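Local coordinates for DUF7790 domain-containing protein (Leptospira interrogans serogroup Icterohaemorrhagiae serovar copenhageni, PDB 6ULO) that is of unknown function but carries a predicted membrane-spanning helix and a domain whose family is grouped with the NADP-binding Rossmann folds, at residues A[240-254]-A[276-290]. Sequence-based numbering, arbitrary orientation.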
# COMPACT_ATOMS: atom_id res chain seq x y z
N ILE A 240 -7.99 -12.00 -7.59
CA ILE A 240 -7.66 -10.93 -8.53
C ILE A 240 -8.67 -10.87 -9.67
O ILE A 240 -9.09 -9.78 -10.08
CB ILE A 240 -6.20 -11.04 -9.02
CG1 ILE A 240 -5.24 -11.01 -7.82
CG2 ILE A 240 -5.91 -9.92 -10.03
CD1 ILE A 240 -5.25 -9.74 -7.04
N LEU A 241 -9.10 -12.03 -10.19
CA LEU A 241 -10.13 -12.03 -11.22
C LEU A 241 -11.42 -11.41 -10.74
O LEU A 241 -12.18 -10.86 -11.54
CB LEU A 241 -10.37 -13.45 -11.74
CG LEU A 241 -9.51 -13.75 -12.97
CD1 LEU A 241 -8.00 -13.64 -12.74
CD2 LEU A 241 -9.89 -15.10 -13.54
N ASN A 242 -11.71 -11.54 -9.44
CA ASN A 242 -12.95 -11.03 -8.88
C ASN A 242 -12.94 -9.52 -8.64
O ASN A 242 -13.98 -8.94 -8.35
CB ASN A 242 -13.25 -11.77 -7.57
CG ASN A 242 -14.61 -11.46 -7.03
OD1 ASN A 242 -15.63 -11.64 -7.73
ND2 ASN A 242 -14.65 -10.99 -5.78
N LEU A 243 -11.79 -8.87 -8.76
CA LEU A 243 -11.75 -7.42 -8.49
C LEU A 243 -12.43 -6.67 -9.62
O LEU A 243 -12.09 -6.91 -10.80
CB LEU A 243 -10.32 -6.91 -8.37
CG LEU A 243 -9.51 -7.40 -7.17
CD1 LEU A 243 -8.06 -6.93 -7.31
CD2 LEU A 243 -10.12 -6.91 -5.83
N PRO A 244 -13.35 -5.75 -9.32
CA PRO A 244 -13.83 -4.81 -10.34
C PRO A 244 -12.75 -3.77 -10.60
O PRO A 244 -12.15 -3.26 -9.65
CB PRO A 244 -15.07 -4.19 -9.68
CG PRO A 244 -14.74 -4.22 -8.22
CD PRO A 244 -13.92 -5.47 -7.98
N VAL A 245 -12.46 -3.51 -11.87
CA VAL A 245 -11.34 -2.66 -12.24
C VAL A 245 -11.75 -1.69 -13.33
O VAL A 245 -12.72 -1.90 -14.05
CB VAL A 245 -10.10 -3.48 -12.69
CG1 VAL A 245 -9.68 -4.41 -11.58
CG2 VAL A 245 -10.41 -4.27 -13.95
N SER A 246 -11.02 -0.57 -13.40
CA SER A 246 -11.12 0.40 -14.48
C SER A 246 -10.17 0.00 -15.61
O SER A 246 -9.23 -0.77 -15.41
CB SER A 246 -10.77 1.80 -13.96
OG SER A 246 -9.42 1.92 -13.48
N GLU A 247 -10.42 0.55 -16.81
CA GLU A 247 -9.53 0.32 -17.94
C GLU A 247 -8.09 0.71 -17.61
O GLU A 247 -7.14 0.06 -18.06
CB GLU A 247 -10.02 1.10 -19.16
CG GLU A 247 -9.27 0.81 -20.45
CD GLU A 247 -7.94 1.57 -20.60
OE1 GLU A 247 -7.77 2.65 -19.98
OE2 GLU A 247 -7.06 1.07 -21.35
N SER A 248 -7.92 1.77 -16.84
CA SER A 248 -6.59 2.31 -16.56
C SER A 248 -5.97 1.75 -15.29
O SER A 248 -4.82 2.03 -15.00
CB SER A 248 -6.67 3.83 -16.43
OG SER A 248 -7.51 4.17 -15.35
N SER A 249 -6.69 0.90 -14.56
CA SER A 249 -6.24 0.40 -13.26
C SER A 249 -4.91 -0.32 -13.39
O SER A 249 -4.71 -1.08 -14.34
CB SER A 249 -7.27 -0.59 -12.71
OG SER A 249 -8.57 -0.01 -12.62
N LEU A 250 -4.01 -0.14 -12.40
CA LEU A 250 -2.66 -0.71 -12.43
C LEU A 250 -2.35 -1.57 -11.21
O LEU A 250 -2.76 -1.26 -10.08
CB LEU A 250 -1.58 0.40 -12.44
CG LEU A 250 -1.50 1.24 -13.69
CD1 LEU A 250 -0.37 2.26 -13.56
CD2 LEU A 250 -1.28 0.34 -14.92
N VAL A 251 -1.62 -2.65 -11.46
CA VAL A 251 -0.77 -3.32 -10.48
C VAL A 251 0.52 -2.53 -10.34
O VAL A 251 1.11 -2.13 -11.35
CB VAL A 251 -0.42 -4.74 -10.95
CG1 VAL A 251 0.58 -5.41 -10.01
CG2 VAL A 251 -1.67 -5.62 -11.15
N VAL A 252 1.00 -2.37 -9.11
CA VAL A 252 2.33 -1.89 -8.82
C VAL A 252 3.07 -2.97 -8.05
O VAL A 252 2.57 -3.49 -7.05
CB VAL A 252 2.28 -0.59 -7.99
CG1 VAL A 252 3.71 -0.15 -7.60
CG2 VAL A 252 1.50 0.49 -8.72
N ARG A 253 4.29 -3.31 -8.49
CA ARG A 253 5.10 -4.31 -7.80
C ARG A 253 6.57 -3.92 -7.96
O ARG A 253 6.94 -3.05 -8.76
CB ARG A 253 4.89 -5.73 -8.38
CG ARG A 253 5.37 -5.87 -9.82
CD ARG A 253 5.39 -7.29 -10.31
NE ARG A 253 4.07 -7.92 -10.35
CZ ARG A 253 3.24 -7.90 -11.39
NH1 ARG A 253 3.54 -7.23 -12.50
NH2 ARG A 253 2.07 -8.56 -11.33
N THR A 254 7.40 -4.61 -7.19
CA THR A 254 8.84 -4.56 -7.38
C THR A 254 9.37 -5.99 -7.47
O THR A 254 8.73 -6.95 -7.02
CB THR A 254 9.53 -3.86 -6.21
OG1 THR A 254 9.09 -4.43 -4.97
CG2 THR A 254 9.21 -2.39 -6.22
N PHE A 276 15.92 -2.47 -6.10
CA PHE A 276 14.70 -3.03 -6.66
C PHE A 276 14.53 -2.51 -8.07
O PHE A 276 15.00 -1.40 -8.42
CB PHE A 276 13.47 -2.59 -5.82
CG PHE A 276 13.38 -3.27 -4.51
CD1 PHE A 276 12.89 -4.57 -4.42
CD2 PHE A 276 13.80 -2.63 -3.36
CE1 PHE A 276 12.84 -5.22 -3.20
CE2 PHE A 276 13.75 -3.26 -2.15
CZ PHE A 276 13.28 -4.55 -2.07
N HIS A 277 13.83 -3.30 -8.88
CA HIS A 277 13.29 -2.87 -10.16
C HIS A 277 11.78 -2.75 -10.00
O HIS A 277 11.16 -3.57 -9.31
CB HIS A 277 13.65 -3.92 -11.23
CG HIS A 277 13.27 -3.54 -12.62
ND1 HIS A 277 14.17 -2.97 -13.50
CD2 HIS A 277 12.12 -3.69 -13.31
CE1 HIS A 277 13.57 -2.76 -14.66
NE2 HIS A 277 12.32 -3.20 -14.58
N TYR A 278 11.20 -1.70 -10.59
CA TYR A 278 9.78 -1.37 -10.39
C TYR A 278 9.00 -1.86 -11.60
O TYR A 278 9.53 -1.92 -12.72
CB TYR A 278 9.64 0.16 -10.21
CG TYR A 278 10.31 0.58 -8.93
CD1 TYR A 278 9.57 0.81 -7.77
CD2 TYR A 278 11.71 0.70 -8.85
CE1 TYR A 278 10.21 1.13 -6.58
CE2 TYR A 278 12.35 1.01 -7.66
CZ TYR A 278 11.59 1.23 -6.53
OH TYR A 278 12.21 1.52 -5.35
N CYS A 279 7.72 -2.15 -11.41
CA CYS A 279 6.92 -2.68 -12.50
C CYS A 279 5.47 -2.26 -12.33
O CYS A 279 4.89 -2.39 -11.23
CB CYS A 279 7.05 -4.20 -12.54
SG CYS A 279 6.10 -5.02 -13.83
N VAL A 280 4.86 -1.77 -13.41
CA VAL A 280 3.42 -1.55 -13.46
C VAL A 280 2.81 -2.42 -14.55
O VAL A 280 3.50 -2.84 -15.50
CB VAL A 280 3.04 -0.06 -13.65
CG1 VAL A 280 3.58 0.72 -12.50
CG2 VAL A 280 3.58 0.46 -14.97
N GLN A 281 1.51 -2.68 -14.44
CA GLN A 281 0.83 -3.59 -15.34
C GLN A 281 -0.65 -3.33 -15.18
O GLN A 281 -1.15 -3.32 -14.05
CB GLN A 281 1.13 -5.04 -14.94
CG GLN A 281 0.37 -6.10 -15.71
CD GLN A 281 0.78 -7.52 -15.34
OE1 GLN A 281 1.39 -7.75 -14.27
NE2 GLN A 281 0.47 -8.47 -16.22
N LYS A 282 -1.38 -3.16 -16.26
CA LYS A 282 -2.83 -3.00 -16.08
C LYS A 282 -3.41 -4.21 -15.37
O LYS A 282 -3.04 -5.36 -15.66
CB LYS A 282 -3.53 -2.78 -17.43
CG LYS A 282 -3.38 -1.35 -17.98
CD LYS A 282 -4.12 -1.15 -19.28
CE LYS A 282 -4.15 0.32 -19.68
NZ LYS A 282 -4.83 0.55 -20.97
N ILE A 283 -4.33 -3.97 -14.42
CA ILE A 283 -4.94 -5.12 -13.72
C ILE A 283 -5.66 -6.04 -14.69
O ILE A 283 -5.61 -7.27 -14.56
CB ILE A 283 -5.86 -4.68 -12.57
CG1 ILE A 283 -5.15 -3.74 -11.61
CG2 ILE A 283 -6.30 -5.89 -11.80
CD1 ILE A 283 -6.02 -3.28 -10.44
N SER A 284 -6.30 -5.47 -15.72
CA SER A 284 -6.94 -6.32 -16.73
C SER A 284 -5.92 -7.22 -17.43
O SER A 284 -6.21 -8.40 -17.71
CB SER A 284 -7.65 -5.46 -17.77
OG SER A 284 -6.71 -4.65 -18.44
N ASN A 285 -4.74 -6.68 -17.73
CA ASN A 285 -3.67 -7.48 -18.33
C ASN A 285 -3.22 -8.57 -17.36
O ASN A 285 -3.08 -9.74 -17.73
CB ASN A 285 -2.52 -6.55 -18.73
CG ASN A 285 -1.34 -7.30 -19.36
OD1 ASN A 285 -0.59 -7.98 -18.66
ND2 ASN A 285 -1.15 -7.16 -20.68
N PHE A 286 -3.04 -8.21 -16.09
CA PHE A 286 -2.64 -9.19 -15.09
C PHE A 286 -3.67 -10.31 -14.97
O PHE A 286 -3.30 -11.47 -14.82
CB PHE A 286 -2.44 -8.46 -13.76
CG PHE A 286 -1.86 -9.30 -12.65
CD1 PHE A 286 -0.78 -10.16 -12.89
CD2 PHE A 286 -2.34 -9.18 -11.35
CE1 PHE A 286 -0.20 -10.88 -11.85
CE2 PHE A 286 -1.76 -9.89 -10.30
CZ PHE A 286 -0.68 -10.74 -10.54
N GLN A 287 -4.96 -9.98 -15.06
CA GLN A 287 -6.00 -11.00 -15.00
C GLN A 287 -5.88 -12.00 -16.15
O GLN A 287 -6.12 -13.19 -15.96
CB GLN A 287 -7.38 -10.34 -15.00
CG GLN A 287 -7.66 -9.60 -13.68
CD GLN A 287 -8.91 -8.73 -13.77
OE1 GLN A 287 -9.26 -8.30 -14.86
NE2 GLN A 287 -9.58 -8.48 -12.65
N LYS A 288 -5.45 -11.54 -17.34
CA LYS A 288 -5.15 -12.46 -18.43
C LYS A 288 -4.02 -13.42 -18.06
O LYS A 288 -4.11 -14.63 -18.29
CB LYS A 288 -4.79 -11.71 -19.71
CG LYS A 288 -5.84 -10.79 -20.28
CD LYS A 288 -5.27 -10.05 -21.52
CE LYS A 288 -6.33 -9.25 -22.24
NZ LYS A 288 -7.40 -10.12 -22.85
N TRP A 289 -2.92 -12.88 -17.53
CA TRP A 289 -1.81 -13.76 -17.14
C TRP A 289 -2.26 -14.78 -16.11
O TRP A 289 -1.93 -15.97 -16.21
CB TRP A 289 -0.63 -12.93 -16.62
CG TRP A 289 0.08 -12.23 -17.73
CD1 TRP A 289 -0.16 -10.95 -18.20
CD2 TRP A 289 1.17 -12.74 -18.50
NE1 TRP A 289 0.70 -10.67 -19.24
CE2 TRP A 289 1.53 -11.74 -19.43
CE3 TRP A 289 1.86 -13.96 -18.51
CZ2 TRP A 289 2.54 -11.93 -20.36
CZ3 TRP A 289 2.88 -14.13 -19.43
CH2 TRP A 289 3.20 -13.12 -20.33
N LEU A 290 -3.04 -14.35 -15.12
CA LEU A 290 -3.46 -15.26 -14.06
C LEU A 290 -4.43 -16.32 -14.56
O LEU A 290 -4.52 -17.39 -13.95
CB LEU A 290 -4.09 -14.45 -12.93
CG LEU A 290 -3.14 -13.52 -12.16
CD1 LEU A 290 -3.98 -12.78 -11.14
CD2 LEU A 290 -2.04 -14.34 -11.53
O HOH W 1 -12.73 -8.49 -12.75
O HOH W 2 -6.80 -2.55 -15.84
O HOH W 3 -7.65 -2.27 -19.32
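Strands 249-254 and 277-282 pair antiparallel in the central mixed sheet, and helix 283-290 folds back over the face carrying Val251 and Arg253. Backbone bonds link Val251 with Gln281 and Arg253 with Cys279, Val251 N lying 2.7 Å from Gln281 O; Ile283 N, in the helix's first turn, extends the ladder to Ser249 O. Branched Ile283 wedges between Val245, Ser249 and Val251, its CG2 3.7 Å from Val245 CG1. Bent at chi3 (64°), long Arg253 turns its guanidinium back along the sheet, where NH1 and NH2 both grip Gln281 OE1, at 2.8 and 3.1 Å, nearly in the guanidinium plane. Arg253 NH2 also sits over one face of Phe286, 3.3 Å from its CE1, a cation-pi contact, while Glu227 forms a salt bridge with Arg253 NE. Gln281 in turn gives NE2 to Asn285 OD1, which steadies its amide. Beta-branched Val251 suits the strand; its side chain crosses Phe286 at about a right angle. Beyond the strands, Ile240 CB packs 3.5 Å from Leu290 CD1, and Gln287 NE2 donates almost straight (165°) to Ile240 O. With strand 249-254 parallel to strand 218-222 on its other side, the arrangement is consistent with a Rossmann-like alpha/beta sheet continued by antiparallel strands.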